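Local coordinates for protein Isomerase/lactonizing enzyme (Agrobacterium fabrum str. C58, PDB 2NQL) that is of unknown specific function but belongs to the enolase superfamily, pairing an N-terminal domain with a beta/alpha barrel that binds a sodium ion, at residues Pro154-Gly159 against Asp235-Glu240; Ala182-Thr187 against Gly339-His344; Asn200-Leu205 against Ala209-Asp214. All blocks are in the same frame, centred on the assembly; numbering follows the deposited sequence. Where two conformers were deposited one is given.

All three contacts are buried and belong to the barrel, but they sit at different depths. Contacts 1 and 2, with centres about 5 Å apart, share its interior: both rest on inward-facing side chains of the same sheet, and Lys184 of contact 2 pairs with Glu240 of contact 1 beside the sodium ion. Contact 2 is a salt bridge, whereas contact 1 joins its segments directly by an aromatic pair and indirectly through Lys184. Contact 3 lies further from the centre of the chain, where helix 194-205 covers strand 210-214; there aliphatic packing combines with an arginine lying over an isoleucine and bonded to the strand backbone. Strand 210-214 joins the groups, lying between strands 182-186 and 239-240.

Contact 1 of 3, residues Pro154-Gly159 against Asp235-Glu240; sequences PAYVSG and DPWFAE. With NA (sodium ion), chain G.
Glu240 OE1, 4.5 Å from Tyr156 OH across the contact, is gripped by two groups from elsewhere in the barrel: Lys184 NZ of strand 182-186 in a salt bridge and Gln287 NE2, from the loop after strand 285-286, in a hydrogen bond. Lys184 NZ is also hydrogen-bonded to Tyr156 OH, so one ammonium group ties the two segments together. The second carboxylate oxygen, Glu240 OE2, binds the sodium ion at 2.3 Å. Glu266 OE1 is a further protein ligand, and water 2 lies 2.4 Å from the ion. Because both oxygens of Glu240 have partners, the rotation of the carboxylate is fixed. Its extended chain, with CG anti to the backbone N (chi1 158°), carries that group in toward the metal.

Apolar contact comes from the rings. Trp237 points the edge of its six-membered ring at a face of Tyr156, a T-shaped stack with centroids 5.2 Å apart and planes at 87°. The touching corner is Trp237 CH2, 3.7 Å from Tyr156 CD2, with Trp237 CZ3 over the phenol face near CG. Phe238 folds back under the indole, its CE2 lying 3.4 Å from the plane of the Trp237 ring, over the ring centre. Tyr156 OH meets the edge of Phe238, 4.3 Å from its CZ.

The contact spans the barrel interior. Strand 152-158 lies between strands 182-186 and 340-342, whereas strand 239-240 pairs with 210-214; Ala182 packs against both Tyr156 and Trp237, and Ala212 lies against Trp237 and Phe238.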
# COMPACT_ATOMS: atom_id res chain seq x y z
N PRO A 154 -24.69 -2.15 19.60
CA PRO A 154 -23.79 -2.47 20.70
C PRO A 154 -22.36 -1.97 20.54
O PRO A 154 -21.85 -1.86 19.43
CB PRO A 154 -23.81 -4.01 20.71
CG PRO A 154 -25.15 -4.33 20.19
CD PRO A 154 -25.27 -3.39 19.05
N ALA A 155 -21.74 -1.66 21.68
CA ALA A 155 -20.35 -1.22 21.73
C ALA A 155 -19.61 -2.10 22.73
O ALA A 155 -20.15 -2.42 23.80
CB ALA A 155 -20.30 0.24 22.14
N TYR A 156 -18.39 -2.52 22.38
CA TYR A 156 -17.55 -3.25 23.33
C TYR A 156 -16.38 -2.43 23.80
O TYR A 156 -15.82 -1.63 23.03
CB TYR A 156 -17.10 -4.62 22.79
CG TYR A 156 -16.00 -4.63 21.75
CD1 TYR A 156 -14.65 -4.63 22.13
CD2 TYR A 156 -16.31 -4.64 20.39
CE1 TYR A 156 -13.64 -4.67 21.19
CE2 TYR A 156 -15.28 -4.69 19.42
CZ TYR A 156 -13.97 -4.69 19.83
OH TYR A 156 -12.95 -4.72 18.90
N VAL A 157 -16.02 -2.63 25.06
CA VAL A 157 -14.93 -1.90 25.69
C VAL A 157 -13.57 -2.40 25.21
O VAL A 157 -13.26 -3.60 25.23
CB VAL A 157 -15.00 -1.98 27.24
CG1 VAL A 157 -13.87 -1.19 27.88
CG2 VAL A 157 -16.31 -1.43 27.72
N SER A 158 -12.75 -1.45 24.78
CA SER A 158 -11.43 -1.77 24.35
C SER A 158 -10.50 -0.83 25.11
O SER A 158 -10.79 0.36 25.28
CB SER A 158 -11.34 -1.52 22.85
OG SER A 158 -10.15 -2.05 22.31
N GLY A 159 -9.38 -1.37 25.57
CA GLY A 159 -8.37 -0.53 26.21
C GLY A 159 -8.54 -0.71 27.70
O GLY A 159 -9.55 -0.27 28.27
N ASP A 235 -13.46 -19.43 27.57
CA ASP A 235 -14.50 -19.01 26.63
C ASP A 235 -14.19 -17.65 25.93
O ASP A 235 -14.91 -16.67 26.14
CB ASP A 235 -15.87 -18.99 27.31
CG ASP A 235 -17.03 -18.82 26.33
OD1 ASP A 235 -16.98 -19.42 25.24
OD2 ASP A 235 -17.98 -18.06 26.66
N PRO A 236 -13.13 -17.59 25.11
CA PRO A 236 -12.91 -16.37 24.33
C PRO A 236 -13.99 -16.12 23.28
O PRO A 236 -14.40 -17.03 22.54
CB PRO A 236 -11.54 -16.59 23.68
CG PRO A 236 -11.38 -18.06 23.61
CD PRO A 236 -12.08 -18.60 24.83
N TRP A 237 -14.45 -14.87 23.24
CA TRP A 237 -15.42 -14.41 22.26
C TRP A 237 -14.87 -14.53 20.84
O TRP A 237 -15.49 -15.16 19.98
CB TRP A 237 -15.77 -12.95 22.61
CG TRP A 237 -16.65 -12.16 21.69
CD1 TRP A 237 -17.52 -12.62 20.75
CD2 TRP A 237 -16.75 -10.74 21.68
NE1 TRP A 237 -18.15 -11.55 20.13
CE2 TRP A 237 -17.69 -10.39 20.69
CE3 TRP A 237 -16.11 -9.72 22.42
CZ2 TRP A 237 -18.01 -9.07 20.40
CZ3 TRP A 237 -16.44 -8.39 22.14
CH2 TRP A 237 -17.39 -8.08 21.14
N PHE A 238 -13.70 -13.94 20.61
CA PHE A 238 -12.94 -14.18 19.39
C PHE A 238 -11.45 -14.01 19.65
O PHE A 238 -11.04 -13.40 20.65
CB PHE A 238 -13.44 -13.31 18.22
CG PHE A 238 -13.40 -11.81 18.48
CD1 PHE A 238 -12.22 -11.09 18.34
CD2 PHE A 238 -14.56 -11.12 18.83
CE1 PHE A 238 -12.17 -9.69 18.54
CE2 PHE A 238 -14.54 -9.73 19.04
CZ PHE A 238 -13.33 -9.01 18.91
N ALA A 239 -10.64 -14.55 18.74
CA ALA A 239 -9.20 -14.33 18.73
C ALA A 239 -8.91 -13.46 17.52
O ALA A 239 -9.20 -13.84 16.39
CB ALA A 239 -8.44 -15.67 18.64
N GLU A 240 -8.39 -12.26 17.77
CA GLU A 240 -8.19 -11.28 16.71
C GLU A 240 -6.71 -11.26 16.29
O GLU A 240 -5.83 -11.36 17.15
CB GLU A 240 -8.66 -9.90 17.19
CG GLU A 240 -8.05 -8.73 16.44
CD GLU A 240 -8.47 -7.39 17.02
OE1 GLU A 240 -9.47 -7.32 17.76
OE2 GLU A 240 -7.84 -6.36 16.68
NA NA G . -8.87 -4.82 15.38
O HOH W 1 -8.50 -6.57 13.09
O HOH W 2 -10.94 -4.14 16.33

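Contact 2 of 3, residues Ala182-Thr187 against Gly339-His344; sequences AFKFAT and GHEFQH
Lys184 and Glu341 form a salt bridge, with Lys184 NZ 3.3 Å from Glu341 OE2; as a hydrogen bond it is weak. The two chains cross at about a right angle. Lys184 leaves its strand extended, then bends at chi3 (80°) to turn its ammonium toward the carboxylate, while Glu341 stays extended beyond CG. The approach favours one oxygen: Glu341 OE1 is 3.8 Å from Lys184 NZ. Water 3 closes a triangle with the pair, donating to Glu341 OE2 at 2.7 Å and accepting from Lys184 NZ at 3.2 Å.

Further polar bonds hold each end of the bridge. Lys184 NZ has its stronger partner in Glu240 of the metal site, and its distance from the sodium ion is about 4 Å. Glu341 OE2 is hydrogen-bonded to Ser158 OG, and OE1 to the backbone N of Ala316, so both carboxylate oxygens are engaged.

Within 339-344, His340 ND1 donates to Glu341 O at 2.9 Å, with a nearly straight N-H...O angle of 164°; the acceptor lies in the imidazole plane, and the donor is tilted only slightly from the carbonyl plane. His340 NE2 is hydrogen-bonded to Ser327 OG, which pins the ring at both nitrogens. Within the same segment, His344 CA lies 3.6 Å above one face of Phe342, offset toward its rim.

The two backbones do not pair directly, since strand 152-158 runs parallel to both and between them. Inward-pointing charged side chains on barrel strands, gathered close to a metal, are characteristic of the active-site region of the enolase superfamily's beta/alpha barrel.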
# COMPACT_ATOMS: atom_id res chain seq x y z
N ALA A 182 -19.40 -6.53 26.83
CA ALA A 182 -18.43 -7.07 25.91
C ALA A 182 -17.12 -6.28 26.00
O ALA A 182 -17.13 -5.05 26.17
CB ALA A 182 -19.01 -7.10 24.49
N PHE A 183 -16.00 -7.01 25.96
CA PHE A 183 -14.68 -6.51 26.36
C PHE A 183 -13.63 -7.15 25.48
O PHE A 183 -13.79 -8.28 25.00
CB PHE A 183 -14.36 -6.89 27.83
CG PHE A 183 -15.38 -6.40 28.81
CD1 PHE A 183 -15.24 -5.15 29.41
CD2 PHE A 183 -16.51 -7.18 29.11
CE1 PHE A 183 -16.20 -4.67 30.32
CE2 PHE A 183 -17.49 -6.71 29.99
CZ PHE A 183 -17.33 -5.47 30.60
N LYS A 184 -12.52 -6.43 25.28
CA LYS A 184 -11.38 -7.01 24.57
C LYS A 184 -10.11 -6.59 25.27
O LYS A 184 -9.98 -5.43 25.70
CB LYS A 184 -11.39 -6.59 23.08
CG LYS A 184 -10.25 -7.20 22.26
CD LYS A 184 -10.34 -6.82 20.77
CE LYS A 184 -9.81 -5.42 20.50
NZ LYS A 184 -10.07 -5.07 19.09
N PHE A 185 -9.16 -7.52 25.39
CA PHE A 185 -7.85 -7.20 25.96
C PHE A 185 -6.74 -7.47 24.96
O PHE A 185 -6.90 -8.30 24.06
CB PHE A 185 -7.62 -7.96 27.28
CG PHE A 185 -7.31 -9.41 27.11
CD1 PHE A 185 -5.98 -9.85 27.03
CD2 PHE A 185 -8.33 -10.35 27.00
CE1 PHE A 185 -5.68 -11.21 26.86
CE2 PHE A 185 -8.04 -11.72 26.80
CZ PHE A 185 -6.71 -12.14 26.74
N ALA A 186 -5.61 -6.79 25.14
CA ALA A 186 -4.47 -6.97 24.23
C ALA A 186 -3.42 -7.84 24.89
O ALA A 186 -2.99 -7.57 26.02
CB ALA A 186 -3.89 -5.61 23.81
N THR A 187 -3.05 -8.92 24.21
CA THR A 187 -2.15 -9.93 24.77
C THR A 187 -0.73 -9.50 25.19
O THR A 187 -0.21 -10.05 26.17
CB THR A 187 -2.13 -11.24 23.92
OG1 THR A 187 -1.59 -10.96 22.62
CG2 THR A 187 -3.53 -11.78 23.74
N GLY A 339 -21.89 -5.20 16.36
CA GLY A 339 -21.56 -4.10 17.25
C GLY A 339 -20.23 -3.50 16.80
O GLY A 339 -19.83 -3.69 15.64
N HIS A 340 -19.56 -2.79 17.69
CA HIS A 340 -18.50 -1.84 17.28
C HIS A 340 -17.53 -1.60 18.43
O HIS A 340 -17.92 -1.49 19.61
CB HIS A 340 -19.18 -0.54 16.82
CG HIS A 340 -18.33 0.34 15.94
ND1 HIS A 340 -17.16 0.95 16.38
CD2 HIS A 340 -18.53 0.78 14.67
CE1 HIS A 340 -16.68 1.71 15.41
NE2 HIS A 340 -17.48 1.61 14.35
N GLU A 341 -16.24 -1.57 18.11
CA GLU A 341 -15.23 -1.20 19.11
C GLU A 341 -15.47 0.20 19.68
O GLU A 341 -15.86 1.13 18.95
CB GLU A 341 -13.83 -1.34 18.53
CG GLU A 341 -12.72 -1.26 19.57
CD GLU A 341 -11.36 -1.63 19.00
OE1 GLU A 341 -11.23 -1.72 17.78
OE2 GLU A 341 -10.41 -1.82 19.77
N PHE A 342 -15.29 0.31 21.00
CA PHE A 342 -15.40 1.56 21.72
C PHE A 342 -14.12 1.81 22.54
O PHE A 342 -13.78 1.08 23.47
CB PHE A 342 -16.66 1.56 22.61
CG PHE A 342 -16.79 2.75 23.54
CD1 PHE A 342 -16.85 4.07 23.04
CD2 PHE A 342 -16.91 2.56 24.92
CE1 PHE A 342 -17.01 5.16 23.91
CE2 PHE A 342 -17.08 3.67 25.79
CZ PHE A 342 -17.11 4.96 25.28
N GLN A 343 -13.39 2.85 22.14
CA GLN A 343 -12.19 3.28 22.83
C GLN A 343 -12.56 4.42 23.76
O GLN A 343 -12.45 5.59 23.40
CB GLN A 343 -11.16 3.78 21.81
CG GLN A 343 -10.63 2.71 20.88
CD GLN A 343 -9.33 2.12 21.36
OE1 GLN A 343 -9.29 0.99 21.84
NE2 GLN A 343 -8.26 2.90 21.25
N HIS A 344 -13.01 4.06 24.96
CA HIS A 344 -13.52 5.03 25.91
C HIS A 344 -12.56 6.19 26.19
O HIS A 344 -12.97 7.34 26.25
CB HIS A 344 -13.91 4.30 27.21
CG HIS A 344 -12.80 3.46 27.78
ND1 HIS A 344 -11.97 3.91 28.79
CD2 HIS A 344 -12.37 2.21 27.47
CE1 HIS A 344 -11.10 2.97 29.09
NE2 HIS A 344 -11.32 1.93 28.31
O HOH W 3 -8.03 -2.60 18.73

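Contact 3 of 3, residues Asn200-Leu205 against Ala209-Asp214; sequences NLRQVL and AKIAAD
Arg202 and Ile211 form the closely packed part of the contact, with Ile211 CD1 sitting 3.5 Å above the plane of the Arg202 guanidinium and over its centre. That methyl group meets several helix atoms: the backbone N of Arg202, Leu201 CB and Leu205 CD1. With CG1 anti to its carbonyl carbon (chi1 -50°), Ile211 sends CD1 into this cluster, while its CG2 branch lies alongside Leu201 CD1. Nearer the turn, Leu205 CB packs against Ala209 CB at 3.7 Å, joining the end of the helix to the start of the strand.

The Arg202 chain bends at chi2 and chi3, which folds the guanidinium back over Ile211 and turns its edge to the backbone. From that edge Arg202 NH1 gives Ala209 O a nearly straight bond of 2.7 Å (N-H...O angle 172°), approaching from a donor position tilted out of the carbonyl plane; Arg202 NH2 adds a weak one of 3.4 Å to the same oxygen. Arg202 NE is bonded to Phe234 O, and NH1 also to Gly206 O, so the flat group is held on several sides.

Elsewhere water takes the place of direct contact: water 4 bridges Arg202 NH2 and Ile211 N, 2.9 Å from each, and at the turn water 5 links Leu205 O, at 2.7 Å, and, weakly, Ala209 N. Lys210 and Gln203 point away from the contact and are exposed.

Helix 194-205 and strand 210-214 run nearly antiparallel, at 166° with axes 9.5 Å apart at closest. With the preceding strand 182-186, parallel to and paired with 210-214, they form a beta-alpha-beta crossover, the repeating element of a beta/alpha barrel.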
# COMPACT_ATOMS: atom_id res chain seq x y z
N ASN A 200 -8.32 -14.17 34.74
CA ASN A 200 -8.70 -13.09 35.63
C ASN A 200 -9.95 -12.34 35.21
O ASN A 200 -10.87 -12.16 36.02
CB ASN A 200 -7.54 -12.12 35.85
CG ASN A 200 -7.86 -11.10 36.93
OD1 ASN A 200 -8.04 -11.45 38.09
ND2 ASN A 200 -7.95 -9.84 36.53
N LEU A 201 -9.99 -11.91 33.95
CA LEU A 201 -11.15 -11.23 33.39
C LEU A 201 -12.43 -12.06 33.51
O LEU A 201 -13.46 -11.54 33.97
CB LEU A 201 -10.89 -10.75 31.95
CG LEU A 201 -9.84 -9.62 31.84
CD1 LEU A 201 -9.56 -9.28 30.38
CD2 LEU A 201 -10.21 -8.35 32.65
N ARG A 202 -12.36 -13.34 33.14
CA ARG A 202 -13.50 -14.27 33.24
C ARG A 202 -14.01 -14.39 34.70
O ARG A 202 -15.23 -14.38 34.94
CB ARG A 202 -13.12 -15.65 32.67
CG ARG A 202 -14.22 -16.70 32.67
CD ARG A 202 -15.49 -16.20 31.98
NE ARG A 202 -15.31 -16.09 30.54
CZ ARG A 202 -16.04 -15.31 29.74
NH1 ARG A 202 -16.99 -14.52 30.24
NH2 ARG A 202 -15.80 -15.29 28.43
N GLN A 203 -13.08 -14.49 35.64
CA GLN A 203 -13.40 -14.57 37.07
C GLN A 203 -14.05 -13.28 37.57
O GLN A 203 -15.10 -13.31 38.21
CB GLN A 203 -12.12 -14.87 37.87
CG GLN A 203 -12.36 -15.36 39.28
CD GLN A 203 -11.75 -14.44 40.31
OE1 GLN A 203 -12.23 -13.32 40.53
NE2 GLN A 203 -10.68 -14.90 40.96
N VAL A 204 -13.42 -12.14 37.24
CA VAL A 204 -13.96 -10.83 37.59
C VAL A 204 -15.32 -10.55 36.95
O VAL A 204 -16.26 -10.16 37.65
CB VAL A 204 -12.93 -9.71 37.31
CG1 VAL A 204 -13.58 -8.31 37.38
CG2 VAL A 204 -11.77 -9.81 38.30
N LEU A 205 -15.45 -10.80 35.64
CA LEU A 205 -16.65 -10.38 34.90
C LEU A 205 -17.79 -11.39 34.87
O LEU A 205 -18.94 -11.02 34.61
CB LEU A 205 -16.29 -9.96 33.46
CG LEU A 205 -15.28 -8.80 33.36
CD1 LEU A 205 -14.73 -8.70 31.92
CD2 LEU A 205 -15.92 -7.48 33.78
N ALA A 209 -20.25 -12.43 30.37
CA ALA A 209 -19.48 -11.37 29.66
C ALA A 209 -18.85 -11.92 28.40
O ALA A 209 -18.42 -13.08 28.39
CB ALA A 209 -18.40 -10.82 30.56
N LYS A 210 -18.75 -11.10 27.35
CA LYS A 210 -17.97 -11.47 26.15
C LYS A 210 -16.56 -10.91 26.31
O LYS A 210 -16.40 -9.73 26.63
CB LYS A 210 -18.60 -10.89 24.87
CG LYS A 210 -19.96 -11.46 24.51
CD LYS A 210 -20.21 -11.38 23.02
CE LYS A 210 -21.57 -10.84 22.70
NZ LYS A 210 -22.61 -11.86 22.91
N ILE A 211 -15.56 -11.77 26.17
CA ILE A 211 -14.16 -11.39 26.41
C ILE A 211 -13.32 -11.88 25.23
O ILE A 211 -13.02 -13.06 25.11
CB ILE A 211 -13.59 -11.94 27.75
CG1 ILE A 211 -14.54 -11.63 28.92
CG2 ILE A 211 -12.19 -11.33 28.05
CD1 ILE A 211 -14.15 -12.34 30.25
N ALA A 212 -12.93 -10.94 24.37
CA ALA A 212 -12.07 -11.25 23.23
C ALA A 212 -10.60 -10.98 23.49
O ALA A 212 -10.23 -10.15 24.35
CB ALA A 212 -12.55 -10.43 22.01
N ALA A 213 -9.75 -11.65 22.71
CA ALA A 213 -8.31 -11.49 22.80
C ALA A 213 -7.75 -10.93 21.50
O ALA A 213 -7.89 -11.55 20.45
CB ALA A 213 -7.63 -12.81 23.11
N ASP A 214 -7.13 -9.76 21.61
CA ASP A 214 -6.35 -9.21 20.50
C ASP A 214 -4.91 -9.76 20.58
O ASP A 214 -4.09 -9.36 21.43
CB ASP A 214 -6.42 -7.68 20.49
CG ASP A 214 -5.49 -7.05 19.43
OD1 ASP A 214 -5.08 -7.74 18.47
OD2 ASP A 214 -5.14 -5.85 19.59
O HOH W 4 -16.42 -14.47 25.74
O HOH W 5 -21.04 -12.19 33.47